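Local coordinates for protein ceramide very long chain fatty acid hydroxylase SCS7 (Saccharomyces cerevisiae, PDB 4ZR1) that hydroxylates the very long chain fatty acids of ceramides, probably at C-2, as an integral membrane oxidoreductase of the endoplasmic reticulum, and binds two zinc ions that probably form its catalytic centre, at residues K52-N57 / M62-S67; Y117-A122 / F130-F135. One frame throughout, in Å; residues are numbered along the deposited sequence.

Interaction 1 of 2, residues K52-N57 / M62-S67; sequences KFLDLN and MQILRS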
ATOM      1  N   LYS A  52      24.269   1.933   0.757  1.00 86.82           N
ATOM      2  CA  LYS A  52      24.689   0.932  -0.227  1.00 94.29           C
ATOM      3  C   LYS A  52      23.504   0.105  -0.727  1.00 98.62           C
ATOM      4  O   LYS A  52      23.584  -1.116  -0.840  1.00111.10           O
ATOM      5  CB  LYS A  52      25.771   0.016   0.368  1.00 98.99           C
ATOM      6  CG  LYS A  52      27.131   0.691   0.560  1.00102.85           C
ATOM      7  CD  LYS A  52      28.247  -0.327   0.792  1.00114.72           C
ATOM      8  CE  LYS A  52      29.207  -0.392  -0.392  1.00124.51           C
ATOM      9  NZ  LYS A  52      30.097  -1.593  -0.374  1.00126.47           N
ATOM     10  N   PHE A  53      22.406   0.784  -1.032  1.00 96.66           N
ATOM     11  CA  PHE A  53      21.169   0.106  -1.403  1.00 92.57           C
ATOM     12  C   PHE A  53      20.767   0.361  -2.861  1.00 88.47           C
ATOM     13  O   PHE A  53      21.233  -0.314  -3.767  1.00 86.97           O
ATOM     14  CB  PHE A  53      20.052   0.541  -0.458  1.00 88.78           C
ATOM     15  CG  PHE A  53      18.753  -0.187  -0.663  1.00 82.75           C
ATOM     16  CD1 PHE A  53      18.719  -1.570  -0.729  1.00 84.22           C
ATOM     17  CD2 PHE A  53      17.560   0.513  -0.743  1.00 78.95           C
ATOM     18  CE1 PHE A  53      17.518  -2.241  -0.910  1.00 83.83           C
ATOM     19  CE2 PHE A  53      16.350  -0.153  -0.919  1.00 74.69           C
ATOM     20  CZ  PHE A  53      16.330  -1.528  -1.003  1.00 73.09           C
ATOM     21  N   LEU A  54      19.885   1.328  -3.080  1.00 82.35           N
ATOM     22  CA  LEU A  54      19.493   1.697  -4.429  1.00 72.10           C
ATOM     23  C   LEU A  54      19.918   3.131  -4.740  1.00 77.13           C
ATOM     24  O   LEU A  54      19.878   4.015  -3.880  1.00 80.63           O
ATOM     25  CB  LEU A  54      17.978   1.552  -4.616  1.00 73.02           C
ATOM     26  CG  LEU A  54      17.357   0.157  -4.505  1.00 77.25           C
ATOM     27  CD1 LEU A  54      15.849   0.279  -4.549  1.00 81.53           C
ATOM     28  CD2 LEU A  54      17.839  -0.788  -5.600  1.00 81.85           C
ATOM     29  N   ASP A  55      20.327   3.349  -5.980  1.00 78.17           N
ATOM     30  CA  ASP A  55      20.678   4.676  -6.448  1.00 72.70           C
ATOM     31  C   ASP A  55      19.429   5.310  -7.031  1.00 77.11           C
ATOM     32  O   ASP A  55      19.008   4.962  -8.137  1.00 75.23           O
ATOM     33  CB  ASP A  55      21.810   4.594  -7.475  1.00 64.08           C
ATOM     34  CG  ASP A  55      22.239   5.955  -8.007  1.00 74.46           C
ATOM     35  OD1 ASP A  55      21.751   6.990  -7.493  1.00 75.35           O
ATOM     36  OD2 ASP A  55      23.088   5.983  -8.936  1.00 68.95           O
ATOM     37  N   LEU A  56      18.835   6.232  -6.274  1.00 73.02           N
ATOM     38  CA  LEU A  56      17.614   6.923  -6.706  1.00 64.52           C
ATOM     39  C   LEU A  56      17.729   7.628  -8.055  1.00 74.12           C
ATOM     40  O   LEU A  56      16.724   7.907  -8.693  1.00 92.47           O
ATOM     41  CB  LEU A  56      17.193   7.960  -5.672  1.00 69.03           C
ATOM     42  CG  LEU A  56      16.427   7.489  -4.437  1.00 74.33           C
ATOM     43  CD1 LEU A  56      16.005   8.665  -3.564  1.00 76.05           C
ATOM     44  CD2 LEU A  56      15.219   6.690  -4.864  1.00 75.86           C
ATOM     45  N   ASN A  57      18.957   7.921  -8.465  1.00 70.34           N
ATOM     46  CA  ASN A  57      19.223   8.652  -9.695  1.00 74.02           C
ATOM     47  C   ASN A  57      19.034   7.745 -10.921  1.00 76.74           C
ATOM     48  O   ASN A  57      18.874   8.215 -12.055  1.00 92.60           O
ATOM     49  CB  ASN A  57      20.640   9.231  -9.673  1.00 84.09           C
ATOM     50  CG  ASN A  57      20.722  10.574 -10.355  1.00 80.45           C
ATOM     51  OD1 ASN A  57      19.824  11.391 -10.223  1.00 95.45           O
ATOM     52  ND2 ASN A  57      21.785  10.803 -11.094  1.00 84.50           N
ATOM     53  N   MET A  62      15.423  -2.452 -12.531  1.00 76.77           N
ATOM     54  CA  MET A  62      16.500  -3.315 -13.023  1.00 74.34           C
ATOM     55  C   MET A  62      17.579  -3.422 -11.965  1.00 73.87           C
ATOM     56  O   MET A  62      18.234  -4.452 -11.796  1.00 77.00           O
ATOM     57  CB  MET A  62      17.092  -2.790 -14.342  1.00 77.16           C
ATOM     58  CG  MET A  62      16.350  -3.296 -15.586  1.00 82.27           C
ATOM     59  SD  MET A  62      16.457  -5.089 -15.807  1.00142.30           S
ATOM     60  CE  MET A  62      15.401  -5.340 -17.234  1.00119.53           C
ATOM     61  N   GLN A  63      17.733  -2.332 -11.241  1.00 75.15           N
ATOM     62  CA  GLN A  63      18.694  -2.213 -10.168  1.00 70.56           C
ATOM     63  C   GLN A  63      18.398  -3.270  -9.082  1.00 80.50           C
ATOM     64  O   GLN A  63      19.299  -3.747  -8.398  1.00 87.17           O
ATOM     65  CB  GLN A  63      18.612  -0.791  -9.627  1.00 62.15           C
ATOM     66  CG  GLN A  63      19.862  -0.189  -9.129  1.00 62.68           C
ATOM     67  CD  GLN A  63      19.627   1.199  -8.583  1.00 76.55           C
ATOM     68  OE1 GLN A  63      20.144   1.553  -7.528  1.00 85.89           O
ATOM     69  NE2 GLN A  63      18.855   2.000  -9.303  1.00 58.46           N
ATOM     70  N   ILE A  64      17.122  -3.633  -8.948  1.00 85.03           N
ATOM     71  CA  ILE A  64      16.672  -4.671  -8.018  1.00 81.68           C
ATOM     72  C   ILE A  64      16.788  -6.066  -8.620  1.00 78.79           C
ATOM     73  O   ILE A  64      17.248  -6.999  -7.956  1.00 77.27           O
ATOM     74  CB  ILE A  64      15.199  -4.462  -7.599  1.00 89.06           C
ATOM     75  CG1 ILE A  64      15.019  -3.147  -6.858  1.00 91.77           C
ATOM     76  CG2 ILE A  64      14.711  -5.605  -6.717  1.00 90.15           C
ATOM     77  CD1 ILE A  64      13.576  -2.875  -6.499  1.00 90.84           C
ATOM     78  N   LEU A  65      16.335  -6.196  -9.869  1.00 71.26           N
ATOM     79  CA  LEU A  65      16.439  -7.443 -10.627  1.00 79.89           C
ATOM     80  C   LEU A  65      17.879  -7.960 -10.767  1.00 88.57           C
ATOM     81  O   LEU A  65      18.102  -9.165 -10.855  1.00103.58           O
ATOM     82  CB  LEU A  65      15.831  -7.266 -12.021  1.00 71.31           C
ATOM     83  CG  LEU A  65      14.327  -7.013 -12.073  1.00 66.35           C
ATOM     84  CD1 LEU A  65      13.867  -6.822 -13.502  1.00 76.14           C
ATOM     85  CD2 LEU A  65      13.590  -8.163 -11.441  1.00 67.98           C
ATOM     86  N   ARG A  66      18.851  -7.054 -10.789  1.00 71.70           N
ATOM     87  CA  ARG A  66      20.235  -7.443 -10.993  1.00 70.38           C
ATOM     88  C   ARG A  66      21.085  -7.091  -9.779  1.00 79.07           C
ATOM     89  O   ARG A  66      22.174  -6.539  -9.910  1.00 93.98           O
ATOM     90  CB  ARG A  66      20.806  -6.773 -12.253  1.00 69.49           C
ATOM     91  CG  ARG A  66      19.998  -7.028 -13.524  1.00 94.66           C
ATOM     92  CD  ARG A  66      20.551  -6.267 -14.743  1.00112.28           C
ATOM     93  NE  ARG A  66      20.773  -4.843 -14.484  1.00123.71           N
ATOM     94  CZ  ARG A  66      21.007  -3.934 -15.429  1.00132.83           C
ATOM     95  NH1 ARG A  66      21.038  -4.289 -16.708  1.00135.92           N
ATOM     96  NH2 ARG A  66      21.202  -2.662 -15.099  1.00134.28           N
ATOM     97  N   SER A  67      20.586  -7.411  -8.594  1.00 78.32           N
ATOM     98  CA  SER A  67      21.265  -7.015  -7.366  1.00 82.06           C
ATOM     99  C   SER A  67      21.969  -8.189  -6.706  1.00 86.53           C
ATOM    100  O   SER A  67      21.767  -9.339  -7.093  1.00 92.87           O
ATOM    101  CB  SER A  67      20.264  -6.399  -6.388  1.00 93.04           C
ATOM    102  OG  SER A  67      19.383  -7.383  -5.869  1.00 91.21           O
TER
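The carboxamide of Gln63 docks on the backbone of Asp55 much as a neighbouring beta strand would, using its oxygen and its nitrogen on the N-H and C=O of one residue. The contact closes the loop that joins two short helices: 52-57 runs through it after helix 44-51, and 62-67 takes in the last turn of helix 60-65. Glutamine suits the place because its amide offers a donor and an acceptor side by side, and the chain, extended beyond CG (chi2 -178°), carries that group across to the loop. Gln63 NE2 gives a hydrogen bond to Asp55 O at 3.2 Å; Asp55 O lies nearly in the plane of the Gln63 amide, whereas NE2 is tilted 32° from the carbonyl plane of Asp55. The companion bond, from Asp55 N to Gln63 OE1, is modelled at 2.4 Å, too short to be taken literally at this resolution. NE2 also donates to Pro59 O, which further fixes the amide's rotation. Beside this polar pairing, Leu54 supplies the apolar part: its CD2 meets Ile64 CG1 at 3.9 Å. Both branched residues are buried and also reach helix 164-179, Leu54 on Tyr179 and Ile64 on Phe171. The loop turns next through an Asx turn, in which Asn57 N donates to Asp55 OD1 at 3.1 Å, approaching from above the carboxylate plane, 61° out of it.

Interaction 2 of 2, residues Y117-A122 / F130-F135; sequences YHMGVA and FACFLF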
ATOM      1  N   TYR A 117     -22.607  -0.539 -12.089  1.00 70.94           N
ATOM      2  CA  TYR A 117     -23.204  -1.492 -13.020  1.00 68.79           C
ATOM      3  C   TYR A 117     -23.618  -2.774 -12.308  1.00 78.87           C
ATOM      4  O   TYR A 117     -24.746  -3.237 -12.474  1.00 83.31           O
ATOM      5  CB  TYR A 117     -22.255  -1.836 -14.160  1.00 65.02           C
ATOM      6  CG  TYR A 117     -22.727  -3.026 -14.981  1.00 69.35           C
ATOM      7  CD1 TYR A 117     -23.606  -2.859 -16.045  1.00 64.91           C
ATOM      8  CD2 TYR A 117     -22.304  -4.318 -14.677  1.00 72.24           C
ATOM      9  CE1 TYR A 117     -24.049  -3.944 -16.780  1.00 66.55           C
ATOM     10  CE2 TYR A 117     -22.741  -5.403 -15.404  1.00 74.96           C
ATOM     11  CZ  TYR A 117     -23.611  -5.217 -16.456  1.00 82.03           C
ATOM     12  OH  TYR A 117     -24.038  -6.313 -17.182  1.00 92.25           O
ATOM     13  N   HIS A 118     -22.706  -3.358 -11.535  1.00 74.11           N
ATOM     14  CA  HIS A 118     -23.010  -4.602 -10.832  1.00 72.50           C
ATOM     15  C   HIS A 118     -24.120  -4.420  -9.798  1.00 76.39           C
ATOM     16  O   HIS A 118     -24.947  -5.308  -9.608  1.00 75.17           O
ATOM     17  CB  HIS A 118     -21.763  -5.161 -10.158  1.00 65.30           C
ATOM     18  CG  HIS A 118     -20.797  -5.800 -11.108  1.00 69.71           C
ATOM     19  ND1 HIS A 118     -19.929  -5.069 -11.888  1.00 64.17           N
ATOM     20  CD2 HIS A 118     -20.556  -7.102 -11.393  1.00 74.34           C
ATOM     21  CE1 HIS A 118     -19.199  -5.893 -12.619  1.00 71.87           C
ATOM     22  NE2 HIS A 118     -19.555  -7.133 -12.334  1.00 75.81           N
ATOM     23  N   MET A 119     -24.148  -3.271  -9.135  1.00 71.43           N
ATOM     24  CA  MET A 119     -25.185  -3.030  -8.148  1.00 72.49           C
ATOM     25  C   MET A 119     -26.521  -2.766  -8.829  1.00 79.49           C
ATOM     26  O   MET A 119     -27.560  -3.235  -8.369  1.00 88.10           O
ATOM     27  CB  MET A 119     -24.820  -1.861  -7.226  1.00 64.86           C
ATOM     28  CG  MET A 119     -25.781  -1.688  -6.046  1.00 64.51           C
ATOM     29  SD  MET A 119     -26.093  -3.224  -5.123  1.00 75.76           S
ATOM     30  CE  MET A 119     -26.983  -2.604  -3.709  1.00 65.59           C
ATOM     31  N   GLY A 120     -26.491  -2.007  -9.919  1.00 75.00           N
ATOM     32  CA  GLY A 120     -27.698  -1.717 -10.674  1.00 72.55           C
ATOM     33  C   GLY A 120     -28.376  -2.972 -11.205  1.00 75.15           C
ATOM     34  O   GLY A 120     -29.602  -3.056 -11.198  1.00 81.21           O
ATOM     35  N   VAL A 121     -27.577  -3.938 -11.661  1.00 66.21           N
ATOM     36  CA  VAL A 121     -28.076  -5.228 -12.124  1.00 68.39           C
ATOM     37  C   VAL A 121     -28.798  -5.960 -11.002  1.00 79.06           C
ATOM     38  O   VAL A 121     -29.907  -6.466 -11.182  1.00 84.83           O
ATOM     39  CB  VAL A 121     -26.937  -6.139 -12.642  1.00 77.07           C
ATOM     40  CG1 VAL A 121     -27.449  -7.560 -12.865  1.00 72.92           C
ATOM     41  CG2 VAL A 121     -26.316  -5.574 -13.913  1.00 80.78           C
ATOM     42  N   ALA A 122     -28.153  -6.019  -9.844  1.00 73.47           N
ATOM     43  CA  ALA A 122     -28.732  -6.668  -8.680  1.00 68.19           C
ATOM     44  C   ALA A 122     -30.071  -6.034  -8.269  1.00 78.32           C
ATOM     45  O   ALA A 122     -31.003  -6.739  -7.881  1.00 82.63           O
ATOM     46  CB  ALA A 122     -27.747  -6.628  -7.525  1.00 57.50           C
ATOM     47  N   PHE A 130     -32.418  -6.673   0.330  1.00 61.73           N
ATOM     48  CA  PHE A 130     -31.368  -7.671   0.520  1.00 72.33           C
ATOM     49  C   PHE A 130     -30.153  -7.365  -0.358  1.00 76.57           C
ATOM     50  O   PHE A 130     -29.032  -7.730  -0.014  1.00 79.10           O
ATOM     51  CB  PHE A 130     -31.889  -9.080   0.224  1.00 74.89           C
ATOM     52  CG  PHE A 130     -32.808  -9.622   1.281  1.00 73.45           C
ATOM     53  CD1 PHE A 130     -34.160  -9.296   1.278  1.00 76.40           C
ATOM     54  CD2 PHE A 130     -32.331 -10.471   2.265  1.00 73.50           C
ATOM     55  CE1 PHE A 130     -35.017  -9.788   2.258  1.00 64.99           C
ATOM     56  CE2 PHE A 130     -33.186 -10.972   3.246  1.00 74.03           C
ATOM     57  CZ  PHE A 130     -34.527 -10.626   3.240  1.00 63.60           C
ATOM     58  N   ALA A 131     -30.370  -6.704  -1.493  1.00 74.56           N
ATOM     59  CA  ALA A 131     -29.251  -6.322  -2.354  1.00 65.02           C
ATOM     60  C   ALA A 131     -28.395  -5.277  -1.645  1.00 66.80           C
ATOM     61  O   ALA A 131     -27.168  -5.406  -1.586  1.00 59.11           O
ATOM     62  CB  ALA A 131     -29.739  -5.802  -3.692  1.00 53.76           C
ATOM     63  N   CYS A 132     -29.045  -4.254  -1.091  1.00 58.06           N
ATOM     64  CA  CYS A 132     -28.339  -3.282  -0.269  1.00 63.18           C
ATOM     65  C   CYS A 132     -27.608  -3.962   0.882  1.00 67.21           C
ATOM     66  O   CYS A 132     -26.464  -3.610   1.183  1.00 69.13           O
ATOM     67  CB  CYS A 132     -29.296  -2.224   0.279  1.00 56.55           C
ATOM     68  SG  CYS A 132     -30.000  -1.189  -1.005  1.00 83.30           S
ATOM     69  N   PHE A 133     -28.251  -4.934   1.525  1.00 70.96           N
ATOM     70  CA  PHE A 133     -27.590  -5.615   2.630  1.00 63.69           C
ATOM     71  C   PHE A 133     -26.359  -6.370   2.143  1.00 58.90           C
ATOM     72  O   PHE A 133     -25.314  -6.333   2.778  1.00 69.69           O
ATOM     73  CB  PHE A 133     -28.512  -6.590   3.363  1.00 55.64           C
ATOM     74  CG  PHE A 133     -27.765  -7.460   4.339  1.00 60.24           C
ATOM     75  CD1 PHE A 133     -27.173  -6.900   5.471  1.00 56.94           C
ATOM     76  CD2 PHE A 133     -27.598  -8.815   4.106  1.00 57.03           C
ATOM     77  CE1 PHE A 133     -26.441  -7.678   6.365  1.00 53.58           C
ATOM     78  CE2 PHE A 133     -26.868  -9.606   5.001  1.00 60.00           C
ATOM     79  CZ  PHE A 133     -26.290  -9.033   6.136  1.00 52.37           C
ATOM     80  N   LEU A 134     -26.481  -7.049   1.011  1.00 61.20           N
ATOM     81  CA  LEU A 134     -25.363  -7.818   0.483  1.00 64.25           C
ATOM     82  C   LEU A 134     -24.244  -6.903  -0.027  1.00 63.91           C
ATOM     83  O   LEU A 134     -23.066  -7.266  -0.002  1.00 62.47           O
ATOM     84  CB  LEU A 134     -25.850  -8.753  -0.622  1.00 65.95           C
ATOM     85  CG  LEU A 134     -26.678  -9.943  -0.123  1.00 69.54           C
ATOM     86  CD1 LEU A 134     -27.102 -10.819  -1.272  1.00 70.83           C
ATOM     87  CD2 LEU A 134     -25.881 -10.759   0.883  1.00 59.94           C
ATOM     88  N   PHE A 135     -24.619  -5.716  -0.493  1.00 59.45           N
ATOM     89  CA  PHE A 135     -23.645  -4.689  -0.833  1.00 62.42           C
ATOM     90  C   PHE A 135     -22.781  -4.359   0.382  1.00 71.33           C
ATOM     91  O   PHE A 135     -21.550  -4.335   0.293  1.00 66.25           O
ATOM     92  CB  PHE A 135     -24.350  -3.430  -1.329  1.00 65.07           C
ATOM     93  CG  PHE A 135     -23.418  -2.323  -1.720  1.00 66.30           C
ATOM     94  CD1 PHE A 135     -22.883  -1.472  -0.765  1.00 62.05           C
ATOM     95  CD2 PHE A 135     -23.097  -2.116  -3.049  1.00 74.30           C
ATOM     96  CE1 PHE A 135     -22.033  -0.444  -1.134  1.00 63.28           C
ATOM     97  CE2 PHE A 135     -22.250  -1.094  -3.420  1.00 73.21           C
ATOM     98  CZ  PHE A 135     -21.720  -0.254  -2.463  1.00 66.75           C
TER
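Met119 and Phe135 make the Met-aromatic contact of an antiparallel pair of transmembrane helices, 106-125 (TM1) and 128-154 (TM2), whose local axes pass 10.3 Å apart at 149°. Met119 SD stands obliquely to the Phe135 ring, 5.0 Å from its centroid, and the two side chains cross at about a right angle. CG of Met119 lies anti to the backbone N (chi1 -172°) and the chain bends at chi2, which brings the sulfur beside CD2 of the ring and sends the methyl on to TM2.

Most of the rest is apolar packing, although Met119 CE also lies against the backbone carbonyl of Ala131, 3.5 Å from its O. Met119 CE lies 3.6 Å from Phe135 CB, also meets the methyl of Ala131, and more loosely touches Cys132 SG. Closer to the connecting turn, Ala122 CB and Ala131 CB face each other at 4.4 Å; alanine suits this spot, where their CA atoms come within 6.4 Å. With an alanine here in place of Met119, the Phe135 ring would probably lose its sulfur neighbour and a gap would be likely to open between the helices.

Helix 211-236 packs against this pair, touching Met119 through Ala219 and Ala122 through Ala216, while Phe135 also rests on Val115 of helix 106-125.

Interactions 1 and 2 follow one another along the chain and lie on opposite sides of its centre, about 46 Å apart between centres and 33 Å between nearest atoms. Interaction 1, probably on the cytoplasmic side, lies near, but not at, the first zinc ion: the side chain of Phe53 is about 10 Å from that of His178, and that of Ile64 about 12 Å from that of His174, both ligands on helix 164-179. Interaction 2 lies away from the metals in the transmembrane region, with the Phe135 side chain about 9 Å from a bound tridecane. Helix 128-154, one arm of the hairpin, continues toward the metals: it also carries the tridecane-pocket residues Val137, Gly138, Trp142 and Leu149 and the zinc ligand His150.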